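Local coordinates for GTPase-activating protein BEM3 (Saccharomyces cerevisiae S288C, PDB 6FSF), which acts as a GTPase-activating protein for CDC42 and, less efficiently, RHO1, and binds phosphatidylinositol 3-phosphate, at residues 73-85 / 96-110. Sequence-based numbering, arbitrary orientation.
Sequences DLPLPTLPDRQLF and RKNILNQYYTSIFSV
The Arg96 side chain lies across the Phe85 ring and reaches Leu84 O, where the proline-rich loop of the PX domain runs along helix 90-107. Its CB packs 3.9 Å from Leu84 CD1. With chi1 at 71°, CG sits between the backbone N and carbonyl carbon, and the extended chain carries CD over the face of the Phe85 ring, 3.8 Å from its centroid. NE lies above Phe85 CE1 and bonds to Thr26 of strand 19-29. CZ is 3.7 Å from Phe85 CD1, over the rim of the ring, and the guanidinium stacks with planes 7° apart. NH1 donates to Leu84 O at 2.8 Å, nearly within the guanidinium plane; NH2 bonds outside the two segments. Farther along, Pro80 CD packs against Leu100 CD2. Leu79 CD2 stands 3.4 Å from the centroid of the Tyr103 ring, with Ile107 CG1 on the opposite face; Tyr103 OH bonds to Asp64 of helix 57-70. Pro77 CG meets Tyr103 CD1 at 3.6 Å, and Leu74 and Val110 touch tip to tip. Leu76 to Arg82 fit the PX-domain PxxP motif, probably with arginine in the lysine place: its prolines pack by shape, while the buried Arg96 probably has its charge eased by the ring and its hydrogen bonds.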
loop_
_atom_site.group_PDB
_atom_site.type_symbol
_atom_site.label_atom_id
_atom_site.label_comp_id
_atom_site.label_asym_id
_atom_site.label_seq_id
_atom_site.Cartn_x
_atom_site.Cartn_y
_atom_site.Cartn_z
ATOM N N ASP A 73 -12.377 -26.938 5.341
ATOM C CA ASP A 73 -11.412 -27.921 5.819
ATOM C C ASP A 73 -9.967 -27.578 5.488
ATOM O O ASP A 73 -9.064 -28.260 5.985
ATOM C CB ASP A 73 -11.736 -29.300 5.244
ATOM C CG ASP A 73 -12.947 -29.928 5.892
ATOM O OD1 ASP A 73 -13.298 -29.525 7.017
ATOM O OD2 ASP A 73 -13.539 -30.836 5.275
ATOM N N LEU A 74 -9.717 -26.573 4.667
ATOM C CA LEU A 74 -8.315 -26.330 4.370
ATOM C C LEU A 74 -7.835 -25.068 5.084
ATOM O O LEU A 74 -8.578 -24.082 5.167
ATOM C CB LEU A 74 -8.083 -26.211 2.854
ATOM C CG LEU A 74 -7.695 -24.948 2.085
ATOM C CD1 LEU A 74 -7.349 -25.349 0.659
ATOM C CD2 LEU A 74 -8.803 -23.911 2.078
ATOM N N PRO A 75 -6.635 -25.093 5.660
ATOM C CA PRO A 75 -6.151 -23.927 6.412
ATOM C C PRO A 75 -5.927 -22.725 5.508
ATOM O O PRO A 75 -5.403 -22.846 4.398
ATOM C CB PRO A 75 -4.836 -24.419 7.030
ATOM C CG PRO A 75 -4.428 -25.593 6.180
ATOM C CD PRO A 75 -5.705 -26.232 5.733
ATOM N N LEU A 76 -6.329 -21.557 5.998
ATOM C CA LEU A 76 -6.248 -20.303 5.266
ATOM C C LEU A 76 -5.646 -19.218 6.148
ATOM O O LEU A 76 -5.855 -19.216 7.365
ATOM C CB LEU A 76 -7.638 -19.859 4.783
ATOM C CG LEU A 76 -8.265 -20.713 3.673
ATOM C CD1 LEU A 76 -9.770 -20.519 3.617
ATOM C CD2 LEU A 76 -7.637 -20.386 2.327
ATOM N N PRO A 77 -4.904 -18.278 5.564
ATOM C CA PRO A 77 -4.266 -17.232 6.373
ATOM C C PRO A 77 -5.290 -16.250 6.925
ATOM O O PRO A 77 -6.472 -16.264 6.581
ATOM C CB PRO A 77 -3.312 -16.551 5.390
ATOM C CG PRO A 77 -3.920 -16.799 4.048
ATOM C CD PRO A 77 -4.563 -18.156 4.135
ATOM N N THR A 78 -4.808 -15.370 7.796
ATOM C CA THR A 78 -5.657 -14.456 8.550
ATOM C C THR A 78 -5.445 -13.024 8.074
ATOM O O THR A 78 -4.304 -12.575 7.922
ATOM C CB THR A 78 -5.368 -14.566 10.048
ATOM O OG1 THR A 78 -5.571 -15.921 10.467
ATOM C CG2 THR A 78 -6.288 -13.651 10.840
ATOM N N LEU A 79 -6.552 -12.316 7.843
ATOM C CA LEU A 79 -6.492 -10.933 7.405
ATOM C C LEU A 79 -6.022 -10.029 8.541
ATOM O O LEU A 79 -6.097 -10.396 9.715
ATOM C CB LEU A 79 -7.862 -10.475 6.911
ATOM C CG LEU A 79 -8.253 -10.846 5.481
ATOM C CD1 LEU A 79 -9.602 -10.240 5.133
ATOM C CD2 LEU A 79 -7.188 -10.374 4.506
ATOM N N PRO A 80 -5.517 -8.839 8.214
ATOM C CA PRO A 80 -5.189 -7.875 9.267
ATOM C C PRO A 80 -6.438 -7.444 10.019
ATOM O O PRO A 80 -7.539 -7.393 9.467
ATOM C CB PRO A 80 -4.560 -6.706 8.499
ATOM C CG PRO A 80 -4.998 -6.882 7.088
ATOM C CD PRO A 80 -5.109 -8.358 6.883
ATOM N N ASP A 81 -6.250 -7.131 11.299
ATOM C CA ASP A 81 -7.370 -6.797 12.168
ATOM C C ASP A 81 -8.050 -5.510 11.711
ATOM O O ASP A 81 -7.440 -4.650 11.069
ATOM C CB ASP A 81 -6.888 -6.661 13.614
ATOM C CG ASP A 81 -8.030 -6.523 14.600
ATOM O OD1 ASP A 81 -9.179 -6.839 14.229
ATOM O OD2 ASP A 81 -7.778 -6.107 15.751
ATOM N N ARG A 82 -9.336 -5.386 12.051
ATOM C CA ARG A 82 -10.100 -4.198 11.691
ATOM C C ARG A 82 -9.584 -2.947 12.388
ATOM O O ARG A 82 -9.818 -1.838 11.898
ATOM C CB ARG A 82 -11.580 -4.404 12.022
ATOM C CG ARG A 82 -12.165 -5.700 11.479
ATOM C CD ARG A 82 -13.650 -5.807 11.781
ATOM N NE ARG A 82 -14.433 -4.860 10.995
ATOM C CZ ARG A 82 -15.035 -5.165 9.850
ATOM N NH1 ARG A 82 -14.947 -6.395 9.364
ATOM N NH2 ARG A 82 -15.729 -4.244 9.195
ATOM N N GLN A 83 -8.887 -3.098 13.519
ATOM C CA GLN A 83 -8.342 -1.941 14.223
ATOM C C GLN A 83 -7.195 -1.296 13.455
ATOM O O GLN A 83 -6.929 -0.102 13.629
ATOM C CB GLN A 83 -7.874 -2.345 15.622
ATOM C CG GLN A 83 -8.965 -2.326 16.688
ATOM C CD GLN A 83 -10.007 -3.411 16.492
ATOM O OE1 GLN A 83 -9.802 -4.361 15.736
ATOM N NE2 GLN A 83 -11.135 -3.274 17.178
ATOM N N LEU A 84 -6.502 -2.063 12.612
ATOM C CA LEU A 84 -5.445 -1.507 11.778
ATOM C C LEU A 84 -5.975 -0.547 10.722
ATOM O O LEU A 84 -5.177 0.160 10.099
ATOM C CB LEU A 84 -4.661 -2.637 11.105
ATOM C CG LEU A 84 -3.843 -3.545 12.026
ATOM C CD1 LEU A 84 -3.228 -4.699 11.249
ATOM C CD2 LEU A 84 -2.764 -2.749 12.737
ATOM N N PHE A 85 -7.292 -0.502 10.511
ATOM C CA PHE A 85 -7.911 0.357 9.511
ATOM C C PHE A 85 -8.834 1.403 10.128
ATOM O O PHE A 85 -9.680 1.964 9.424
ATOM C CB PHE A 85 -8.692 -0.485 8.498
ATOM C CG PHE A 85 -7.829 -1.326 7.603
ATOM C CD1 PHE A 85 -7.431 -0.857 6.361
ATOM C CD2 PHE A 85 -7.421 -2.589 7.997
ATOM C CE1 PHE A 85 -6.640 -1.630 5.531
ATOM C CE2 PHE A 85 -6.630 -3.367 7.173
ATOM C CZ PHE A 85 -6.238 -2.888 5.937
ATOM N N ARG A 96 -0.107 -3.451 8.519
ATOM C CA ARG A 96 -1.179 -4.101 7.769
ATOM C C ARG A 96 -0.751 -4.444 6.348
ATOM O O ARG A 96 -1.299 -5.375 5.744
ATOM C CB ARG A 96 -2.423 -3.210 7.757
ATOM C CG ARG A 96 -2.305 -1.952 6.902
ATOM C CD ARG A 96 -3.400 -0.952 7.253
ATOM N NE ARG A 96 -3.542 0.102 6.255
ATOM C CZ ARG A 96 -4.334 1.161 6.396
ATOM N NH1 ARG A 96 -5.051 1.312 7.502
ATOM N NH2 ARG A 96 -4.406 2.073 5.434
ATOM N N LYS A 97 0.223 -3.714 5.801
ATOM C CA LYS A 97 0.738 -4.044 4.477
ATOM C C LYS A 97 1.535 -5.343 4.505
ATOM O O LYS A 97 1.486 -6.131 3.552
ATOM C CB LYS A 97 1.590 -2.889 3.958
ATOM C CG LYS A 97 2.188 -3.091 2.576
ATOM C CD LYS A 97 2.914 -1.830 2.141
ATOM C CE LYS A 97 3.788 -2.075 0.928
ATOM N NZ LYS A 97 4.798 -3.137 1.185
ATOM N N ASN A 98 2.268 -5.592 5.594
ATOM C CA ASN A 98 3.033 -6.830 5.701
ATOM C C ASN A 98 2.117 -8.031 5.897
ATOM O O ASN A 98 2.364 -9.106 5.338
ATOM C CB ASN A 98 4.037 -6.736 6.850
ATOM C CG ASN A 98 5.053 -5.632 6.647
ATOM O OD1 ASN A 98 5.362 -5.258 5.516
ATOM N ND2 ASN A 98 5.586 -5.109 7.744
ATOM N N ILE A 99 1.057 -7.870 6.692
ATOM C CA ILE A 99 0.118 -8.967 6.900
ATOM C C ILE A 99 -0.593 -9.309 5.597
ATOM O O ILE A 99 -0.805 -10.485 5.276
ATOM C CB ILE A 99 -0.883 -8.609 8.014
ATOM C CG1 ILE A 99 -0.144 -8.249 9.304
ATOM C CG2 ILE A 99 -1.867 -9.752 8.242
ATOM C CD1 ILE A 99 -1.052 -7.889 10.445
ATOM N N LEU A 100 -0.978 -8.287 4.829
ATOM C CA LEU A 100 -1.647 -8.535 3.556
ATOM C C LEU A 100 -0.715 -9.230 2.570
ATOM O O LEU A 100 -1.155 -10.077 1.785
ATOM C CB LEU A 100 -2.173 -7.224 2.975
ATOM C CG LEU A 100 -3.456 -6.677 3.604
ATOM C CD1 LEU A 100 -3.680 -5.233 3.192
ATOM C CD2 LEU A 100 -4.649 -7.537 3.215
ATOM N N ASN A 101 0.575 -8.885 2.596
ATOM C CA ASN A 101 1.547 -9.586 1.762
ATOM C C ASN A 101 1.613 -11.065 2.124
ATOM O O ASN A 101 1.582 -11.935 1.245
ATOM C CB ASN A 101 2.923 -8.934 1.898
ATOM C CG ASN A 101 3.286 -8.090 0.694
ATOM O OD1 ASN A 101 3.006 -8.462 -0.445
ATOM N ND2 ASN A 101 3.911 -6.945 0.941
ATOM N N GLN A 102 1.708 -11.367 3.422
ATOM C CA GLN A 102 1.693 -12.757 3.869
ATOM C C GLN A 102 0.389 -13.444 3.490
ATOM O O GLN A 102 0.383 -14.625 3.123
ATOM C CB GLN A 102 1.899 -12.822 5.381
ATOM C CG GLN A 102 3.266 -12.369 5.830
ATOM C CD GLN A 102 4.371 -13.127 5.131
ATOM O OE1 GLN A 102 5.111 -12.563 4.327
ATOM N NE2 GLN A 102 4.488 -14.414 5.434
ATOM N N TYR A 103 -0.726 -12.718 3.582
ATOM C CA TYR A 103 -2.035 -13.300 3.309
ATOM C C TYR A 103 -2.142 -13.764 1.862
ATOM O O TYR A 103 -2.478 -14.923 1.587
ATOM C CB TYR A 103 -3.126 -12.279 3.634
ATOM C CG TYR A 103 -4.531 -12.723 3.292
ATOM C CD1 TYR A 103 -5.283 -13.460 4.196
ATOM C CD2 TYR A 103 -5.114 -12.386 2.077
ATOM C CE1 TYR A 103 -6.572 -13.860 3.895
ATOM C CE2 TYR A 103 -6.401 -12.782 1.765
ATOM C CZ TYR A 103 -7.126 -13.518 2.679
ATOM O OH TYR A 103 -8.409 -13.912 2.378
ATOM N N TYR A 104 -1.860 -12.866 0.916
ATOM C CA TYR A 104 -2.095 -13.199 -0.485
ATOM C C TYR A 104 -0.999 -14.087 -1.056
ATOM O O TYR A 104 -1.231 -14.793 -2.042
ATOM C CB TYR A 104 -2.246 -11.926 -1.308
ATOM C CG TYR A 104 -3.634 -11.335 -1.230
ATOM C CD1 TYR A 104 -4.736 -12.057 -1.666
ATOM C CD2 TYR A 104 -3.844 -10.058 -0.728
ATOM C CE1 TYR A 104 -6.007 -11.528 -1.598
ATOM C CE2 TYR A 104 -5.110 -9.521 -0.651
ATOM C CZ TYR A 104 -6.192 -10.260 -1.089
ATOM O OH TYR A 104 -7.463 -9.727 -1.021
ATOM N N THR A 105 0.194 -14.066 -0.464
ATOM C CA THR A 105 1.207 -15.047 -0.837
ATOM C C THR A 105 0.734 -16.456 -0.507
ATOM O O THR A 105 0.944 -17.391 -1.288
ATOM C CB THR A 105 2.535 -14.742 -0.134
ATOM O OG1 THR A 105 3.053 -13.491 -0.609
ATOM C CG2 THR A 105 3.556 -15.836 -0.400
ATOM N N SER A 106 0.077 -16.621 0.641
ATOM C CA SER A 106 -0.427 -17.936 1.021
ATOM C C SER A 106 -1.579 -18.368 0.121
ATOM O O SER A 106 -1.683 -19.547 -0.238
ATOM C CB SER A 106 -0.855 -17.923 2.491
ATOM O OG SER A 106 0.226 -17.571 3.337
ATOM N N ILE A 107 -2.442 -17.423 -0.265
ATOM C CA ILE A 107 -3.616 -17.752 -1.070
ATOM C C ILE A 107 -3.195 -18.394 -2.388
ATOM O O ILE A 107 -3.640 -19.495 -2.734
ATOM C CB ILE A 107 -4.472 -16.493 -1.304
ATOM C CG1 ILE A 107 -5.129 -16.053 0.002
ATOM C CG2 ILE A 107 -5.522 -16.743 -2.373
ATOM C CD1 ILE A 107 -6.029 -17.106 0.619
ATOM N N PHE A 108 -2.321 -17.723 -3.135
ATOM C CA PHE A 108 -1.864 -18.218 -4.425
ATOM C C PHE A 108 -0.796 -19.302 -4.305
ATOM O O PHE A 108 -0.208 -19.684 -5.323
ATOM C CB PHE A 108 -1.346 -17.054 -5.276
ATOM C CG PHE A 108 -2.421 -16.087 -5.692
ATOM C CD1 PHE A 108 -2.627 -14.912 -4.989
ATOM C CD2 PHE A 108 -3.240 -16.367 -6.774
ATOM C CE1 PHE A 108 -3.625 -14.023 -5.366
ATOM C CE2 PHE A 108 -4.239 -15.484 -7.156
ATOM C CZ PHE A 108 -4.434 -14.311 -6.452
ATOM N N SER A 109 -0.540 -19.799 -3.096
ATOM C CA SER A 109 0.355 -20.929 -2.893
ATOM C C SER A 109 -0.380 -22.223 -2.581
ATOM O O SER A 109 0.254 -23.285 -2.547
ATOM C CB SER A 109 1.351 -20.630 -1.764
ATOM O OG SER A 109 2.195 -19.549 -2.114
ATOM N N VAL A 110 -1.686 -22.160 -2.348
ATOM C CA VAL A 110 -2.465 -23.383 -2.128
ATOM C C VAL A 110 -2.444 -24.226 -3.396
ATOM O O VAL A 110 -2.684 -23.690 -4.497
ATOM C CB VAL A 110 -3.904 -23.032 -1.715
ATOM C CG1 VAL A 110 -4.747 -24.292 -1.610
ATOM C CG2 VAL A 110 -3.904 -22.274 -0.396
#